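Side-chain contacts in 2-aminomuconic 6-semialdehyde dehydrogenase (Pseudomonas sp., PDB 7BZV), which catalyses the NAD+-dependent oxidation of 2-aminomuconate 6-semialdehyde to 2-aminomuconate in the breakdown of 2-aminophenol, and needs its tetrameric assembly to bind the cofactor: residues D43-A48 with V202-H207; F8-W13 with G49-E54; F217-P222 with M240-E245. One frame throughout, in Å; residues are numbered along the deposited sequence.

Interaction 1. Residues D43-A48 with V202-H207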
# COMPACT_ATOMS: atom_id res chain seq x y z
N ASP B 43 -2.74 23.63 32.27
CA ASP B 43 -4.17 23.41 32.17
C ASP B 43 -4.79 24.37 31.16
O ASP B 43 -5.60 23.95 30.33
CB ASP B 43 -4.81 23.61 33.55
CG ASP B 43 -5.87 22.57 33.85
OD1 ASP B 43 -6.87 22.51 33.11
OD2 ASP B 43 -5.71 21.82 34.84
N ALA B 44 -4.42 25.65 31.21
CA ALA B 44 -4.95 26.62 30.25
C ALA B 44 -4.58 26.22 28.82
O ALA B 44 -5.41 26.28 27.91
CB ALA B 44 -4.43 28.02 30.57
N ALA B 45 -3.35 25.75 28.63
CA ALA B 45 -2.93 25.34 27.29
C ALA B 45 -3.76 24.15 26.80
O ALA B 45 -4.19 24.12 25.64
CB ALA B 45 -1.44 25.00 27.31
N VAL B 46 -3.97 23.15 27.66
CA VAL B 46 -4.70 21.97 27.20
C VAL B 46 -6.13 22.36 26.83
O VAL B 46 -6.71 21.87 25.85
CB VAL B 46 -4.66 20.86 28.26
CG1 VAL B 46 -5.63 19.74 27.88
CG2 VAL B 46 -3.22 20.27 28.43
N LYS B 47 -6.73 23.24 27.63
CA LYS B 47 -8.10 23.63 27.38
C LYS B 47 -8.20 24.50 26.15
O LYS B 47 -9.13 24.34 25.35
CB LYS B 47 -8.66 24.32 28.64
CG LYS B 47 -8.75 23.36 29.85
CD LYS B 47 -9.59 22.07 29.55
CE LYS B 47 -10.77 22.33 28.57
NZ LYS B 47 -11.31 21.07 27.93
N ALA B 48 -7.23 25.40 25.95
CA ALA B 48 -7.17 26.15 24.70
C ALA B 48 -7.02 25.23 23.48
O ALA B 48 -7.58 25.51 22.42
CB ALA B 48 -6.03 27.16 24.74
N VAL B 202 -3.97 26.29 18.72
CA VAL B 202 -3.45 25.15 17.95
C VAL B 202 -2.03 24.81 18.39
O VAL B 202 -1.70 23.64 18.60
CB VAL B 202 -3.51 25.42 16.44
CG1 VAL B 202 -2.80 24.26 15.66
CG2 VAL B 202 -4.93 25.60 16.02
N PHE B 203 -1.17 25.82 18.51
CA PHE B 203 0.21 25.62 18.94
C PHE B 203 0.45 26.37 20.25
O PHE B 203 0.45 27.60 20.26
CB PHE B 203 1.21 26.09 17.87
CG PHE B 203 2.65 25.84 18.24
CD1 PHE B 203 3.37 26.75 19.01
CD2 PHE B 203 3.30 24.68 17.80
CE1 PHE B 203 4.67 26.51 19.33
CE2 PHE B 203 4.62 24.44 18.13
CZ PHE B 203 5.31 25.34 18.90
N ASN B 204 0.70 25.63 21.32
CA ASN B 204 0.93 26.21 22.64
C ASN B 204 2.29 25.80 23.17
O ASN B 204 2.71 24.65 23.01
CB ASN B 204 -0.14 25.76 23.62
CG ASN B 204 -1.52 26.14 23.19
OD1 ASN B 204 -1.91 27.31 23.25
ND2 ASN B 204 -2.28 25.16 22.71
N LEU B 205 2.98 26.75 23.79
CA LEU B 205 4.35 26.57 24.26
C LEU B 205 4.38 26.88 25.75
O LEU B 205 4.04 28.00 26.16
CB LEU B 205 5.32 27.48 23.51
CG LEU B 205 6.78 27.60 24.01
CD1 LEU B 205 7.51 26.33 23.80
CD2 LEU B 205 7.44 28.73 23.29
N VAL B 206 4.76 25.88 26.55
CA VAL B 206 4.98 26.06 27.98
C VAL B 206 6.42 25.70 28.31
O VAL B 206 6.90 24.64 27.91
CB VAL B 206 4.02 25.19 28.81
CG1 VAL B 206 2.61 25.77 28.74
CG2 VAL B 206 4.04 23.75 28.35
N HIS B 207 7.08 26.56 29.08
CA HIS B 207 8.46 26.32 29.47
C HIS B 207 8.58 25.72 30.87
O HIS B 207 7.70 25.89 31.74
CB HIS B 207 9.25 27.62 29.42
CG HIS B 207 9.57 28.08 28.04
ND1 HIS B 207 10.42 27.38 27.20
CD2 HIS B 207 9.17 29.17 27.34
CE1 HIS B 207 10.53 28.02 26.05
NE2 HIS B 207 9.78 29.11 26.11
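The carboxamide of N204 turns one face to the helix of residues D43-A48, and the A45 carbonyl lies over it: A45 O stands 3.6 Å from N204 ND2, almost directly above the nitrogen. No hydrogen bond forms between the two. Instead ND2 gives its hydrogen bond to G201 O, with a weak second one to V174 O, while N204 OD1 accepts from D10 N. Partners at both ends of the amide fix its rotation, so a buried polar group can sit against a helix with its needs met elsewhere. With chi1 at -59°, CG is anti to the carbonyl carbon, and the amide extends beneath the A45 carbonyl and toward A48, whose CB comes within 4.4 Å of N204 OD1.

The remainder is small-residue packing. A45 CB meets N204 CB at 4.0 Å, and also touches V206 CG1 at 4.4 Å. Because A45 and A48 offer only methyl groups, the backbones come close, 6.1 Å between the CA atoms of A45 and N204. V175 of strand 173-177 touches both A45 and V206 and extends the apolar patch, whereas F203 and L205 turn to helix 184-196. A helix laid on parallel strands 173-177 and 203-205 in this way is characteristic of the Rossmann-like, cofactor-binding domain of aldehyde dehydrogenases.

Interaction 2. Residues F8-W13 with G49-E54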
# COMPACT_ATOMS: atom_id res chain seq x y z
N PHE B 8 3.60 30.70 25.17
CA PHE B 8 2.64 31.08 24.13
C PHE B 8 1.41 30.19 24.30
O PHE B 8 1.46 28.99 23.99
CB PHE B 8 3.29 30.95 22.74
CG PHE B 8 2.46 31.52 21.62
CD1 PHE B 8 2.29 32.88 21.48
CD2 PHE B 8 1.86 30.66 20.68
CE1 PHE B 8 1.51 33.40 20.45
CE2 PHE B 8 1.08 31.17 19.66
CZ PHE B 8 0.91 32.54 19.53
N VAL B 9 0.31 30.74 24.82
CA VAL B 9 -0.87 29.95 25.14
C VAL B 9 -2.08 30.65 24.54
O VAL B 9 -2.32 31.83 24.82
CB VAL B 9 -1.05 29.76 26.66
CG1 VAL B 9 -2.40 29.11 26.97
CG2 VAL B 9 0.10 28.90 27.22
N ASP B 10 -2.83 29.92 23.72
CA ASP B 10 -4.08 30.42 23.14
C ASP B 10 -3.86 31.76 22.46
O ASP B 10 -4.64 32.70 22.63
CB ASP B 10 -5.17 30.53 24.21
CG ASP B 10 -6.58 30.43 23.63
OD1 ASP B 10 -6.74 30.02 22.45
OD2 ASP B 10 -7.53 30.76 24.36
N GLY B 11 -2.77 31.87 21.71
CA GLY B 11 -2.47 33.03 20.91
C GLY B 11 -1.86 34.19 21.65
O GLY B 11 -1.63 35.24 21.04
N LYS B 12 -1.55 34.03 22.94
CA LYS B 12 -1.05 35.13 23.76
C LYS B 12 0.29 34.74 24.37
O LYS B 12 0.46 33.61 24.85
CB LYS B 12 -2.06 35.51 24.87
CG LYS B 12 -3.46 35.88 24.35
CD LYS B 12 -4.47 36.07 25.48
CE LYS B 12 -5.82 35.45 25.14
NZ LYS B 12 -6.27 34.44 26.15
N TRP B 13 1.24 35.67 24.33
CA TRP B 13 2.46 35.53 25.10
C TRP B 13 2.19 35.75 26.58
O TRP B 13 1.41 36.63 26.97
CB TRP B 13 3.50 36.52 24.56
CG TRP B 13 3.77 36.30 23.09
CD1 TRP B 13 3.24 37.00 22.04
CD2 TRP B 13 4.62 35.29 22.50
NE1 TRP B 13 3.72 36.51 20.84
CE2 TRP B 13 4.57 35.46 21.10
CE3 TRP B 13 5.43 34.28 23.03
CZ2 TRP B 13 5.29 34.64 20.22
CZ3 TRP B 13 6.15 33.47 22.16
CH2 TRP B 13 6.08 33.66 20.77
N GLY B 49 -6.29 24.12 23.60
CA GLY B 49 -6.16 23.22 22.46
C GLY B 49 -7.48 22.55 22.11
O GLY B 49 -7.90 22.53 20.95
N HIS B 50 -8.15 22.01 23.13
CA HIS B 50 -9.45 21.39 22.90
C HIS B 50 -10.44 22.41 22.34
O HIS B 50 -11.28 22.07 21.50
CB HIS B 50 -9.97 20.77 24.21
CG HIS B 50 -9.33 19.45 24.53
ND1 HIS B 50 -9.48 18.34 23.73
CD2 HIS B 50 -8.48 19.08 25.52
CE1 HIS B 50 -8.78 17.34 24.22
NE2 HIS B 50 -8.14 17.77 25.30
N ARG B 51 -10.36 23.66 22.79
CA ARG B 51 -11.27 24.67 22.25
C ARG B 51 -10.92 24.98 20.80
O ARG B 51 -11.82 25.18 19.98
CB ARG B 51 -11.23 25.93 23.12
CG ARG B 51 -11.96 27.15 22.55
CD ARG B 51 -11.55 28.45 23.30
NE ARG B 51 -11.47 28.22 24.74
CZ ARG B 51 -10.51 28.70 25.53
NH1 ARG B 51 -9.55 29.48 25.04
NH2 ARG B 51 -10.53 28.40 26.81
N ALA B 52 -9.63 25.01 20.47
CA ALA B 52 -9.24 25.22 19.07
C ALA B 52 -9.84 24.16 18.16
O ALA B 52 -10.23 24.45 17.02
CB ALA B 52 -7.72 25.23 18.97
N LEU B 53 -9.96 22.93 18.65
CA LEU B 53 -10.55 21.89 17.82
C LEU B 53 -12.05 22.10 17.64
O LEU B 53 -12.64 21.45 16.76
CB LEU B 53 -10.28 20.52 18.45
CG LEU B 53 -8.79 20.18 18.53
CD1 LEU B 53 -8.57 18.84 19.20
CD2 LEU B 53 -8.21 20.18 17.12
N GLU B 54 -12.68 22.96 18.45
CA GLU B 54 -14.06 23.34 18.24
C GLU B 54 -14.19 24.53 17.29
O GLU B 54 -15.31 24.94 16.99
CB GLU B 54 -14.74 23.67 19.58
CG GLU B 54 -14.99 22.46 20.46
CD GLU B 54 -15.39 22.85 21.88
OE1 GLU B 54 -15.66 21.95 22.69
OE2 GLU B 54 -15.43 24.07 22.17
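Charge pairing comes first: D10 and R51 form a salt bridge through a single pair of atoms, D10 OD2 and R51 NH1, modelled 2.5 Å apart, a value so short that the exact length is doubtful. OD2 arrives at the edge of the guanidinium, near its plane, while the other carboxylate oxygen, D10 OD1, stays 3.9 Å from R51 NH1. One oxygen thus meets one nitrogen, in keeping with flat groups turned 49° apart on side chains that cross at about a right angle. R51 leaves its helix with CG anti to the backbone N and then bends at chi3 (-42°), which swings the guanidinium across to D10. K12 NZ lies 6.0 Å from R51 NH1, and the carboxylate probably offsets the like charges.

Apolar support for D10 comes from A48 and P200. Backbone bonding sets its position: V9 N to K12 O and K12 N to V9 O close a tight turn, with D10 and G11 at positive phi. Within the hairpin, F8 CD1 lies over the centre of the W13 ring, 3.4 Å above its plane. The result is a beta hairpin with a two-residue, type I' turn, its tip tied by charge to helix 39-52.

Interaction 3. Residues F217-P222 with M240-E245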
# COMPACT_ATOMS: atom_id res chain seq x y z
N PHE B 217 3.42 18.11 34.42
CA PHE B 217 2.04 18.58 34.29
C PHE B 217 1.41 18.07 33.01
O PHE B 217 0.30 17.54 33.03
CB PHE B 217 1.98 20.10 34.32
CG PHE B 217 2.59 20.71 35.53
CD1 PHE B 217 2.79 19.96 36.68
CD2 PHE B 217 3.00 22.03 35.52
CE1 PHE B 217 3.38 20.51 37.80
CE2 PHE B 217 3.58 22.59 36.66
CZ PHE B 217 3.78 21.83 37.79
N ILE B 218 2.12 18.20 31.89
CA ILE B 218 1.56 17.74 30.63
C ILE B 218 1.27 16.25 30.72
O ILE B 218 0.17 15.79 30.38
CB ILE B 218 2.50 18.05 29.45
CG1 ILE B 218 2.59 19.54 29.17
CG2 ILE B 218 2.03 17.30 28.23
CD1 ILE B 218 3.72 19.88 28.18
N SER B 219 2.26 15.47 31.18
CA SER B 219 2.13 14.01 31.16
C SER B 219 1.01 13.50 32.06
O SER B 219 0.45 12.43 31.78
CB SER B 219 3.46 13.35 31.58
OG SER B 219 3.77 13.62 32.93
N GLN B 220 0.66 14.24 33.11
CA GLN B 220 -0.37 13.85 34.08
C GLN B 220 -1.76 14.38 33.76
O GLN B 220 -2.74 13.96 34.39
CB GLN B 220 0.03 14.35 35.48
CG GLN B 220 1.15 13.56 36.14
CD GLN B 220 1.61 14.19 37.45
OE1 GLN B 220 1.13 15.26 37.84
NE2 GLN B 220 2.53 13.52 38.14
N HIS B 221 -1.88 15.31 32.83
CA HIS B 221 -3.15 15.98 32.63
C HIS B 221 -4.19 15.01 32.09
O HIS B 221 -3.94 14.33 31.08
CB HIS B 221 -2.96 17.15 31.68
CG HIS B 221 -4.10 18.11 31.71
ND1 HIS B 221 -5.36 17.78 31.29
CD2 HIS B 221 -4.16 19.40 32.13
CE1 HIS B 221 -6.15 18.83 31.42
NE2 HIS B 221 -5.45 19.82 31.93
N PRO B 222 -5.36 14.91 32.71
CA PRO B 222 -6.31 13.87 32.27
C PRO B 222 -6.88 14.12 30.89
O PRO B 222 -7.46 13.19 30.30
CB PRO B 222 -7.40 13.91 33.36
CG PRO B 222 -7.34 15.31 33.93
CD PRO B 222 -5.90 15.80 33.75
N MET B 240 5.29 7.01 31.07
CA MET B 240 4.35 5.94 30.75
C MET B 240 3.47 5.61 31.94
O MET B 240 2.27 5.33 31.78
CB MET B 240 5.10 4.70 30.28
CG MET B 240 4.22 3.61 29.65
SD MET B 240 5.28 2.35 28.89
CE MET B 240 4.07 1.13 28.38
N ARG B 241 4.04 5.63 33.15
CA ARG B 241 3.22 5.43 34.35
C ARG B 241 2.16 6.51 34.48
O ARG B 241 1.01 6.23 34.85
CB ARG B 241 4.11 5.40 35.60
CG ARG B 241 4.90 4.10 35.78
CD ARG B 241 5.71 4.01 37.10
NE ARG B 241 6.79 3.04 36.93
CZ ARG B 241 8.05 3.36 36.69
NH1 ARG B 241 8.42 4.63 36.63
NH2 ARG B 241 8.95 2.40 36.50
N ALA B 242 2.51 7.77 34.19
CA ALA B 242 1.50 8.83 34.28
C ALA B 242 0.45 8.67 33.20
O ALA B 242 -0.74 8.96 33.42
CB ALA B 242 2.15 10.21 34.18
N ALA B 243 0.85 8.20 32.01
CA ALA B 243 -0.10 7.96 30.94
C ALA B 243 -1.03 6.81 31.25
O ALA B 243 -2.15 6.76 30.71
CB ALA B 243 0.65 7.69 29.63
N ALA B 244 -0.61 5.91 32.14
CA ALA B 244 -1.42 4.75 32.49
C ALA B 244 -2.78 5.15 33.04
O ALA B 244 -3.76 4.43 32.84
CB ALA B 244 -0.70 3.88 33.52
N GLU B 245 -2.84 6.28 33.76
CA GLU B 245 -4.09 6.72 34.40
C GLU B 245 -5.24 6.75 33.40
O GLU B 245 -6.34 6.28 33.70
CB GLU B 245 -3.88 8.11 35.02
CG GLU B 245 -5.02 8.64 35.90
CD GLU B 245 -5.21 7.88 37.21
OE1 GLU B 245 -6.37 7.58 37.55
OE2 GLU B 245 -4.21 7.57 37.90
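A242 points its methyl group straight at the last turn of helix 214-220, and the two side chains it meets, S219 and Q220, run past it instead of facing it. The contact is made by a single carbon: A242 CB lies 3.7 Å from S219 O, 4.0 Å from S219 OG and 4.0 Å from Q220 CG. It therefore rests against a backbone carbonyl, a hydroxyl and a methylene of two consecutive residues. These are van der Waals contacts, with no hydrogen bond joining the two segments. The fit is close because the residue is so small, and the CA atoms of Q220 and A242 are 5.4 Å apart.

The serine and the glutamine leave the contact in different ways. With chi1 at 66°, S219 OG lies between its backbone N and carbonyl carbon and folds back over the preceding turn, where it is hydrogen-bonded to E216 O and weakly to G215 O. The hydroxyl thus meets A242 alongside, its polar need satisfied within its own helix. Q220 places CG beside its backbone N (chi1 -75°) and extends from there, so its methylene brushes the methyl while the amide passes on to where OE1 accepts a weak hydrogen bond from R39 NH2.

The two helices run in roughly the same direction, each following a strand of the Rossmann-like sheet. F217, and H221 just past the helix end, pack on helix 39-52, and I218 reaches V175 and K177 of strand 173-177. Beyond A242, A243 touches V250 of strand 250-253, and R241 forms a salt bridge with E245 of the second subunit. Helix 214-220 thus lies between helix 39-52 and helix 233-244, the latter carrying the row of helices to a subunit interface.

How the interactions relate
From the N terminus, interaction 2 closes the first loop, bringing the C-terminal part of helix 39-52 back to the 8-13 hairpin. Interaction 1 starts from the same helix just before that loop closes and reaches forward to strand 203-205, so the two cross along the chain. They also touch in space, since strand 3-9 lies beside strand 203-205, with F8 O accepting from L205 N. Interaction 3 follows in series, a short closure between two successive helices that spans strand 226-230. It meets interaction 1 where V206 packs on I218 and V46 on H221. Together they tie the N-terminal hairpin and three helices (39-52, 214-220 and 233-244) to the sheet that carries strand 203-205.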